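Local coordinates for flagellar hook associated protein type 3 FlgL (Legionella pneumophila subsp. pneumophila, PDB 5YTI) that probably joins the flagellar hook to the filament, as a secreted structural component of the bacterial flagellum related to flagellin, at residues L61-N64 with N65-A68; P310-S313 with S314-A318; A319-T322 with E323-L327; Q342-L345 with G346-N350. All coordinates share one frame; numbering follows the deposited sequence. Where two conformers were deposited one is given.

Interaction 1 of 4, residues L61-N64 with N65-A68; sequences LFQN and NRQA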
loop_
_atom_site.group_PDB
_atom_site.type_symbol
_atom_site.label_atom_id
_atom_site.label_comp_id
_atom_site.label_asym_id
_atom_site.label_seq_id
_atom_site.Cartn_x
_atom_site.Cartn_y
_atom_site.Cartn_z
ATOM N N LEU A 61 -7.044 7.499 36.786
ATOM C CA LEU A 61 -7.104 6.496 35.736
ATOM C C LEU A 61 -6.614 7.073 34.394
ATOM O O LEU A 61 -5.890 6.400 33.623
ATOM C CB LEU A 61 -8.547 5.985 35.601
ATOM C CG LEU A 61 -8.792 4.996 34.458
ATOM C CD1 LEU A 61 -8.055 3.689 34.728
ATOM C CD2 LEU A 61 -10.279 4.767 34.221
ATOM N N PHE A 62 -7.038 8.311 34.123
ATOM C CA PHE A 62 -6.627 9.044 32.930
ATOM C C PHE A 62 -5.094 9.273 32.938
ATOM O O PHE A 62 -4.429 9.015 31.931
ATOM C CB PHE A 62 -7.389 10.396 32.796
ATOM C CG PHE A 62 -8.890 10.282 32.482
ATOM C CD1 PHE A 62 -9.492 9.069 32.104
ATOM C CD2 PHE A 62 -9.698 11.431 32.526
ATOM C CE1 PHE A 62 -10.857 9.004 31.820
ATOM C CE2 PHE A 62 -11.054 11.361 32.244
ATOM C CZ PHE A 62 -11.635 10.148 31.895
ATOM N N GLN A 63 -4.542 9.731 34.071
ATOM C CA GLN A 63 -3.069 9.845 34.260
ATOM C C GLN A 63 -2.322 8.484 34.198
ATOM O O GLN A 63 -1.246 8.398 33.609
ATOM C CB GLN A 63 -2.714 10.565 35.584
ATOM C CG GLN A 63 -3.501 11.841 35.876
ATOM C CD GLN A 63 -2.656 12.953 36.453
ATOM O OE1 GLN A 63 -1.850 13.564 35.733
ATOM N NE2 GLN A 63 -2.846 13.246 37.745
ATOM N N ASN A 64 -2.889 7.444 34.815
ATOM C CA ASN A 64 -2.338 6.083 34.750
ATOM C C ASN A 64 -2.355 5.603 33.286
ATOM O O ASN A 64 -1.328 5.200 32.742
ATOM C CB ASN A 64 -3.134 5.131 35.674
ATOM C CG ASN A 64 -2.322 3.910 36.152
ATOM O OD1 ASN A 64 -1.400 4.034 36.985
ATOM N ND2 ASN A 64 -2.699 2.715 35.664
ATOM N N ASN A 65 -3.508 5.686 32.633
ATOM C CA ASN A 65 -3.598 5.322 31.222
ATOM C C ASN A 65 -2.573 6.057 30.311
ATOM O O ASN A 65 -2.023 5.438 29.374
ATOM C CB ASN A 65 -5.028 5.533 30.707
ATOM C CG ASN A 65 -5.964 4.395 31.076
ATOM O OD1 ASN A 65 -5.542 3.358 31.587
ATOM N ND2 ASN A 65 -7.253 4.591 30.810
ATOM N N ARG A 66 -2.347 7.356 30.582
ATOM C CA ARG A 66 -1.380 8.182 29.832
ATOM C C ARG A 66 0.038 7.692 30.078
ATOM O O ARG A 66 0.741 7.353 29.141
ATOM C CB ARG A 66 -1.488 9.668 30.217
ATOM C CG ARG A 66 -0.261 10.506 29.861
ATOM C CD ARG A 66 -0.350 11.946 30.374
ATOM N NE ARG A 66 -0.064 12.063 31.809
ATOM C CZ ARG A 66 -0.958 12.416 32.735
ATOM N NH1 ARG A 66 -2.189 12.719 32.396
ATOM N NH2 ARG A 66 -0.611 12.481 34.004
ATOM N N GLN A 67 0.449 7.652 31.351
ATOM C CA GLN A 67 1.783 7.147 31.752
ATOM C C GLN A 67 2.086 5.836 31.054
ATOM O O GLN A 67 3.193 5.653 30.574
ATOM C CB GLN A 67 1.910 6.969 33.288
ATOM C CG GLN A 67 2.116 8.274 34.094
ATOM C CD GLN A 67 2.110 8.087 35.627
ATOM O OE1 GLN A 67 1.111 8.392 36.287
ATOM N NE2 GLN A 67 3.227 7.593 36.195
ATOM N N ALA A 68 1.102 4.939 30.979
ATOM C CA ALA A 68 1.301 3.605 30.390
ATOM C C ALA A 68 1.325 3.643 28.871
ATOM O O ALA A 68 1.996 2.841 28.216
ATOM C CB ALA A 68 0.220 2.652 30.856
#
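The guanidinium of Arg66 and the side chain of Gln63, one turn earlier, share the same flank of the helix. CA of Gln63 sits over one face of the guanidinium, 3.2 Å above its plane and displaced toward the rim, while CD of Gln63 lies at the edge, in that plane. The two flat ends are far from coplanar, with 62° between the amide and the guanidinium. Arg66 NH2 donates to Gln63 OE1, but the modelled separation is too short to trust, and Arg66 has a second conformer, so only the pairing itself deserves weight. The bend of Arg66 at chi3 (78°) turns its chain back along the helix so that it runs beside Gln63. If the pairing is real, glutamine suits the place, since it would offer an uncharged acceptor on a chain long enough to accompany the arginine. On another flank, Asn65 sets its CG 3.2 Å from Leu61 O, and CD1 of Leu61 passes 4.0 Å from Asn65 OD1. All this decorates the long helix 49-96, part of the flagellin-type N-terminal helical region. Its i to i+4 backbone bonds include Asn65 N to Leu61 O at 2.7 Å and Gln67 N to Gln63 O at 2.9 Å, both nearly straight at their hydrogens. The amide of Asn65 finds its main polar partner in strand 164-168, where ND2 donates to Ala166 O, and Phe62 also rests on Ala166. Arg66 and Gln63 also meet helix 316-374, at Glu356 and Asn359 respectively.

Interaction 2 of 4, residues P310-S313 with S314-A318; sequences PYTS and SVEKA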
loop_
_atom_site.group_PDB
_atom_site.type_symbol
_atom_site.label_atom_id
_atom_site.label_comp_id
_atom_site.label_asym_id
_atom_site.label_seq_id
_atom_site.Cartn_x
_atom_site.Cartn_y
_atom_site.Cartn_z
ATOM N N PRO A 310 22.515 -16.895 -11.186
ATOM C CA PRO A 310 23.735 -16.766 -11.981
ATOM C C PRO A 310 24.016 -15.312 -12.354
ATOM O O PRO A 310 23.143 -14.648 -12.886
ATOM C CB PRO A 310 23.419 -17.587 -13.247
ATOM C CG PRO A 310 22.359 -18.557 -12.849
ATOM C CD PRO A 310 21.593 -17.924 -11.716
ATOM N N TYR A 311 25.230 -14.851 -12.077
ATOM C CA TYR A 311 25.678 -13.479 -12.373
ATOM C C TYR A 311 27.144 -13.550 -12.853
ATOM O O TYR A 311 28.063 -13.071 -12.155
ATOM C CB TYR A 311 25.554 -12.584 -11.102
ATOM C CG TYR A 311 25.556 -11.036 -11.265
ATOM C CD1 TYR A 311 24.370 -10.328 -11.500
ATOM C CD2 TYR A 311 26.722 -10.291 -11.114
ATOM C CE1 TYR A 311 24.355 -8.943 -11.620
ATOM C CE2 TYR A 311 26.709 -8.905 -11.234
ATOM C CZ TYR A 311 25.525 -8.241 -11.483
ATOM O OH TYR A 311 25.513 -6.877 -11.595
ATOM N N THR A 312 27.365 -14.181 -14.016
ATOM C CA THR A 312 28.699 -14.221 -14.670
ATOM C C THR A 312 28.656 -13.663 -16.115
ATOM O O THR A 312 29.426 -12.779 -16.468
ATOM C CB THR A 312 29.316 -15.646 -14.635
ATOM O OG1 THR A 312 28.280 -16.623 -14.791
ATOM C CG2 THR A 312 30.063 -15.910 -13.295
ATOM N N SER A 313 27.726 -14.149 -16.926
ATOM C CA SER A 313 27.585 -13.684 -18.297
ATOM C C SER A 313 26.624 -12.488 -18.383
ATOM O O SER A 313 25.586 -12.492 -17.717
ATOM C CB SER A 313 27.083 -14.839 -19.198
ATOM O OG SER A 313 25.671 -14.824 -19.394
ATOM N N SER A 314 26.973 -11.494 -19.215
ATOM C CA SER A 314 26.113 -10.335 -19.558
ATOM C C SER A 314 24.628 -10.604 -19.690
ATOM O O SER A 314 23.814 -9.712 -19.452
ATOM C CB SER A 314 26.542 -9.745 -20.894
ATOM O OG SER A 314 27.692 -8.957 -20.731
ATOM N N VAL A 315 24.280 -11.816 -20.116
ATOM C CA VAL A 315 22.871 -12.180 -20.337
ATOM C C VAL A 315 22.188 -12.540 -19.013
ATOM O O VAL A 315 21.035 -12.201 -18.789
ATOM C CB VAL A 315 22.715 -13.356 -21.337
ATOM C CG1 VAL A 315 21.366 -13.248 -22.026
ATOM C CG2 VAL A 315 23.866 -13.394 -22.359
ATOM N N GLU A 316 22.909 -13.240 -18.147
ATOM C CA GLU A 316 22.442 -13.512 -16.796
ATOM C C GLU A 316 22.337 -12.197 -15.980
ATOM O O GLU A 316 21.394 -12.016 -15.214
ATOM C CB GLU A 316 23.391 -14.499 -16.091
ATOM C CG GLU A 316 23.567 -15.866 -16.765
ATOM C CD GLU A 316 24.917 -16.511 -16.434
ATOM O OE1 GLU A 316 25.879 -15.768 -16.143
ATOM O OE2 GLU A 316 25.033 -17.759 -16.473
ATOM N N LYS A 317 23.293 -11.283 -16.161
ATOM C CA LYS A 317 23.315 -9.994 -15.440
ATOM C C LYS A 317 22.214 -8.997 -15.792
ATOM O O LYS A 317 22.048 -7.996 -15.112
ATOM C CB LYS A 317 24.651 -9.281 -15.664
ATOM C CG LYS A 317 25.841 -9.957 -15.011
ATOM C CD LYS A 317 27.090 -9.093 -15.072
ATOM C CE LYS A 317 28.280 -9.860 -14.523
ATOM N NZ LYS A 317 29.241 -8.963 -13.834
ATOM N N ALA A 318 21.493 -9.219 -16.872
ATOM C CA ALA A 318 20.444 -8.290 -17.240
ATOM C C ALA A 318 19.106 -8.784 -16.730
ATOM O O ALA A 318 18.153 -8.009 -16.610
ATOM C CB ALA A 318 20.403 -8.113 -18.741
#
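Three donors from the preceding loop converge on a single carboxylate oxygen, OE1 of Glu316. Ser313 N approaches at 2.6 Å and Thr312 N at 3.0 Å, both on its anti side and about 30° out of the carboxylate plane. From the syn side, closer to that plane, Thr312 OG1 donates to OE1 at 2.9 Å. A glutamate suits this spot: its chain, extended beyond CG, reaches back over the first turn to the backbone N-H groups, and its negative charge would be favoured at a helix start. CB of Pro310 packs 3.6 Å from the other oxygen, OE2 of Glu316. The return half of the exchange is looser, for Glu316 N donates only weakly to Ser313 OG, at 3.4 Å. This weak bond and the one from Ser313 N to Glu316 OE1 make a capping box, with Ser313 capping the turn that leads into helix 316-374; the Thr312 bonds are additional. OG of Ser313 also accepts a weak bond from Val315 N. Lys317 N donates to Ser313 O at 3.0 Å. Lys317 then lays its aliphatic chain across the Tyr311 ring at about a right angle, with CG 3.7 Å from the ring centroid and 5° off the normal, a CH-pi contact that uses the methylenes and leaves NZ beyond CE2. Tyr311 is positioned from outside by Arg107, which makes a cation-pi contact with its ring, and by Glu104, weakly bonded to its backbone N.

Interaction 3 of 4, residues A319-T322 with E323-L327; sequences ATQT and ENNQL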
loop_
_atom_site.group_PDB
_atom_site.type_symbol
_atom_site.label_atom_id
_atom_site.label_comp_id
_atom_site.label_asym_id
_atom_site.label_seq_id
_atom_site.Cartn_x
_atom_site.Cartn_y
_atom_site.Cartn_z
ATOM N N ALA A 319 19.031 -10.080 -16.444
ATOM C CA ALA A 319 17.804 -10.665 -15.884
ATOM C C ALA A 319 17.752 -10.382 -14.391
ATOM O O ALA A 319 16.730 -10.577 -13.749
ATOM C CB ALA A 319 17.713 -12.168 -16.165
ATOM N N THR A 320 18.877 -9.917 -13.873
ATOM C CA THR A 320 18.999 -9.400 -12.522
ATOM C C THR A 320 18.474 -7.984 -12.381
ATOM O O THR A 320 17.798 -7.685 -11.385
ATOM C CB THR A 320 20.483 -9.339 -12.148
ATOM O OG1 THR A 320 20.949 -10.660 -11.954
ATOM C CG2 THR A 320 20.737 -8.546 -10.896
ATOM N N GLN A 321 18.801 -7.116 -13.352
ATOM C CA GLN A 321 18.612 -5.680 -13.178
ATOM C C GLN A 321 17.140 -5.334 -13.119
ATOM O O GLN A 321 16.698 -4.625 -12.230
ATOM C CB GLN A 321 19.325 -4.872 -14.269
ATOM C CG GLN A 321 19.616 -3.410 -13.891
ATOM C CD GLN A 321 20.738 -3.271 -12.859
ATOM O OE1 GLN A 321 20.671 -3.843 -11.749
ATOM N NE2 GLN A 321 21.788 -2.512 -13.221
ATOM N N THR A 322 16.356 -5.864 -14.032
ATOM C CA THR A 322 14.948 -5.526 -14.026
ATOM C C THR A 322 14.300 -5.671 -12.650
ATOM O O THR A 322 13.496 -4.818 -12.221
ATOM C CB THR A 322 14.190 -6.418 -14.981
ATOM O OG1 THR A 322 14.727 -6.263 -16.301
ATOM C CG2 THR A 322 12.715 -6.042 -14.947
ATOM N N GLU A 323 14.648 -6.779 -12.004
ATOM C CA GLU A 323 14.182 -7.120 -10.682
ATOM C C GLU A 323 14.957 -6.344 -9.604
ATOM O O GLU A 323 14.383 -6.002 -8.595
ATOM C CB GLU A 323 14.269 -8.646 -10.479
ATOM C CG GLU A 323 14.289 -9.163 -9.029
ATOM C CD GLU A 323 12.935 -9.611 -8.434
ATOM O OE1 GLU A 323 11.860 -9.251 -8.978
ATOM O OE2 GLU A 323 12.953 -10.324 -7.374
ATOM N N ASN A 324 16.244 -6.053 -9.793
ATOM C CA ASN A 324 16.962 -5.201 -8.827
ATOM C C ASN A 324 16.225 -3.882 -8.657
ATOM O O ASN A 324 15.934 -3.499 -7.527
ATOM C CB ASN A 324 18.385 -4.863 -9.269
ATOM C CG ASN A 324 19.398 -5.945 -8.956
ATOM O OD1 ASN A 324 19.244 -6.763 -8.028
ATOM N ND2 ASN A 324 20.482 -5.928 -9.725
ATOM N N ASN A 325 15.949 -3.186 -9.770
ATOM C CA ASN A 325 15.229 -1.908 -9.761
ATOM C C ASN A 325 13.926 -1.969 -8.993
ATOM O O ASN A 325 13.522 -0.982 -8.332
ATOM C CB ASN A 325 14.864 -1.486 -11.169
ATOM C CG ASN A 325 16.002 -0.846 -11.881
ATOM O OD1 ASN A 325 17.043 -1.469 -12.010
ATOM N ND2 ASN A 325 15.830 0.420 -12.326
ATOM N N GLN A 326 13.250 -3.108 -9.114
ATOM C CA GLN A 326 11.969 -3.285 -8.429
ATOM C C GLN A 326 12.216 -3.394 -6.945
ATOM O O GLN A 326 11.562 -2.736 -6.150
ATOM C CB GLN A 326 11.194 -4.517 -8.951
ATOM C CG GLN A 326 10.720 -4.358 -10.389
ATOM C CD GLN A 326 9.354 -3.745 -10.482
ATOM O OE1 GLN A 326 8.419 -4.282 -9.904
ATOM N NE2 GLN A 326 9.212 -2.638 -11.228
ATOM N N LEU A 327 13.187 -4.220 -6.579
ATOM C CA LEU A 327 13.450 -4.497 -5.183
ATOM C C LEU A 327 13.975 -3.255 -4.482
ATOM O O LEU A 327 13.813 -3.109 -3.291
ATOM C CB LEU A 327 14.404 -5.676 -5.026
ATOM C CG LEU A 327 13.821 -7.056 -5.344
ATOM C CD1 LEU A 327 14.928 -8.095 -5.327
ATOM C CD2 LEU A 327 12.746 -7.442 -4.334
#
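Asn324 is tied to the preceding turn through both its backbone and its side chain. Its N donates to Thr320 O at 2.8 Å, and the next bond along the helix, Asn325 N to Gln321 O, is 2.9 Å long. The amide of Asn324 adds a side-chain bond, ND2 to Gln321 OE1 at 2.9 Å, with the two amide planes 57° apart; it looks straight, but ND2 is modelled too near a methyl group, so its exact geometry is doubtful. Gln321 can offer OE1 there because its chain leaves the backbone with CG opposite N (chi1 -159°) and then bends at chi2, swinging the amide round beside Asn324 CB, 3.5 Å from OE1. Asparagine fits the buried place since one short amide can both give and accept: OD1 takes a bond from Gln94 of helix 49-96, and ND2 also donates to Ala97 O. Packing is mainly against backbone oxygens. CG of Gln326 lies 3.4 Å from Thr322 O, and CB of Glu323 is 3.8 Å from Thr320 O. The small, branched Thr322 suits a buried flank of the helix, keeping its bulk close to the main chain. Around this turn of helix 316-374 the neighbours differ by side: Asn324 meets the end of helix 49-96, Glu323 reaches helix 296-307 and forms a salt bridge with Arg302, whereas Gln326 OE1 accepts from Ile195 N of strand 193-197 and Thr322 bonds weakly to Val208 N of strand 207-213, joining the helix to the β-rich part of the chain.

Interaction 4 of 4, residues Q342-L345 with G346-N350; sequences QSDL and GARLN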
loop_
_atom_site.group_PDB
_atom_site.type_symbol
_atom_site.label_atom_id
_atom_site.label_comp_id
_atom_site.label_asym_id
_atom_site.label_seq_id
_atom_site.Cartn_x
_atom_site.Cartn_y
_atom_site.Cartn_z
ATOM N N GLN A 342 5.971 5.813 12.149
ATOM C CA GLN A 342 6.683 6.616 13.162
ATOM C C GLN A 342 6.099 8.003 13.296
ATOM O O GLN A 342 5.914 8.483 14.403
ATOM C CB GLN A 342 8.176 6.761 12.854
ATOM C CG GLN A 342 8.967 5.487 13.032
ATOM C CD GLN A 342 10.366 5.642 12.535
ATOM O OE1 GLN A 342 10.586 6.000 11.383
ATOM N NE2 GLN A 342 11.330 5.365 13.397
ATOM N N SER A 343 5.828 8.664 12.176
ATOM C CA SER A 343 5.256 10.008 12.251
ATOM C C SER A 343 3.920 9.927 12.997
ATOM O O SER A 343 3.668 10.764 13.843
ATOM C CB SER A 343 5.110 10.660 10.866
ATOM O OG SER A 343 6.389 10.882 10.260
ATOM N N ASP A 344 3.102 8.903 12.713
ATOM C CA ASP A 344 1.804 8.716 13.385
ATOM C C ASP A 344 1.956 8.616 14.915
ATOM O O ASP A 344 1.157 9.148 15.688
ATOM C CB ASP A 344 1.082 7.450 12.886
ATOM C CG ASP A 344 -0.395 7.418 13.299
ATOM O OD1 ASP A 344 -1.171 8.212 12.715
ATOM O OD2 ASP A 344 -0.797 6.624 14.185
ATOM N N LEU A 345 2.993 7.893 15.308
ATOM C CA LEU A 345 3.308 7.574 16.675
ATOM C C LEU A 345 3.772 8.868 17.372
ATOM O O LEU A 345 3.299 9.183 18.434
ATOM C CB LEU A 345 4.401 6.514 16.629
ATOM C CG LEU A 345 4.758 5.648 17.814
ATOM C CD1 LEU A 345 5.614 4.483 17.336
ATOM C CD2 LEU A 345 5.533 6.481 18.807
ATOM N N GLY A 346 4.660 9.634 16.750
ATOM C CA GLY A 346 5.014 10.982 17.223
ATOM C C GLY A 346 3.825 11.878 17.506
ATOM O O GLY A 346 3.735 12.488 18.565
ATOM N N ALA A 347 2.892 11.944 16.569
ATOM C CA ALA A 347 1.692 12.765 16.736
ATOM C C ALA A 347 0.962 12.396 18.028
ATOM O O ALA A 347 0.490 13.270 18.763
ATOM C CB ALA A 347 0.760 12.604 15.539
ATOM N N ARG A 348 0.883 11.098 18.296
ATOM C CA ARG A 348 0.210 10.586 19.475
ATOM C C ARG A 348 0.949 10.953 20.750
ATOM O O ARG A 348 0.351 11.359 21.735
ATOM C CB ARG A 348 0.045 9.076 19.368
ATOM C CG ARG A 348 -1.103 8.683 18.466
ATOM C CD ARG A 348 -1.224 7.189 18.385
ATOM N NE ARG A 348 -0.453 6.635 17.292
ATOM C CZ ARG A 348 -0.170 5.339 17.144
ATOM N NH1 ARG A 348 -0.567 4.429 18.024
ATOM N NH2 ARG A 348 0.547 4.946 16.099
ATOM N N LEU A 349 2.254 10.833 20.741
ATOM C CA LEU A 349 2.998 11.302 21.869
ATOM C C LEU A 349 2.743 12.785 22.093
ATOM O O LEU A 349 2.702 13.217 23.226
ATOM C CB LEU A 349 4.478 11.059 21.661
ATOM C CG LEU A 349 4.911 9.590 21.580
ATOM C CD1 LEU A 349 6.343 9.405 21.046
ATOM C CD2 LEU A 349 4.745 8.925 22.936
ATOM N N ASN A 350 2.591 13.580 21.032
ATOM C CA ASN A 350 2.349 15.012 21.236
ATOM C C ASN A 350 0.924 15.214 21.775
ATOM O O ASN A 350 0.671 16.164 22.522
ATOM C CB ASN A 350 2.644 15.855 19.984
ATOM C CG ASN A 350 4.138 16.160 19.809
ATOM O OD1 ASN A 350 4.848 16.501 20.761
ATOM N ND2 ASN A 350 4.614 16.051 18.579
#
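Arg348 leaves the helix backbone with CB 3.4 Å from Leu345 O, and its chain then passes the carbonyl of Asp344. CG lies 3.6 Å from Asp344 O, CD a little farther, and NE gives that oxygen a weak bond of 3.4 Å; the same carbonyl also receives Arg348 N. A bend at chi3 (-91°) turns the guanidinium back along the helix, where NH2 forms a salt bridge with Asp344 OD2 at 2.9 Å. NE lies 3.1 Å from that same OD2, so one carboxylate oxygen faces both nitrogens. The carboxylate and guanidinium planes stand 53° apart, not as a flat bidentate pair. Arginine suits this place because it has donors to spare: NH2 also pairs with Asp177, and NH1 bonds to Ala174 O. Asp344 OD1 makes a long, weak ion pair with Lys292 of the second subunit. Beside this polar flank, the side chains of Leu345 and Leu349 lie side by side, CD2 of the first 3.8 Å from CD1 of the second. Salt bridges and leucine pairs spaced i to i+4 are common on helix surfaces; here both leucines and Arg348 touch helix 49-96, consistent with the packed long helices of the flagellin family.

Interactions 2, 3 and 4 follow one another along helix 316-374, while interaction 1 lies on helix 49-96. Interaction 2 starts the helix and interaction 3 follows at once: their centres are 12 Å apart, and Tyr311 CD1 packs 3.5 Å from Thr320 OG1. Interaction 4 comes farther along, its centre about 35 Å from that of interaction 3 and across the centre of the chain. There it approaches interaction 1, with centres about 17 Å apart and nearest atoms about 8 Å apart, without touching. Interactions 1 and 2 are the most distant, about 59 Å between centres, a measure of how far the long helices extend.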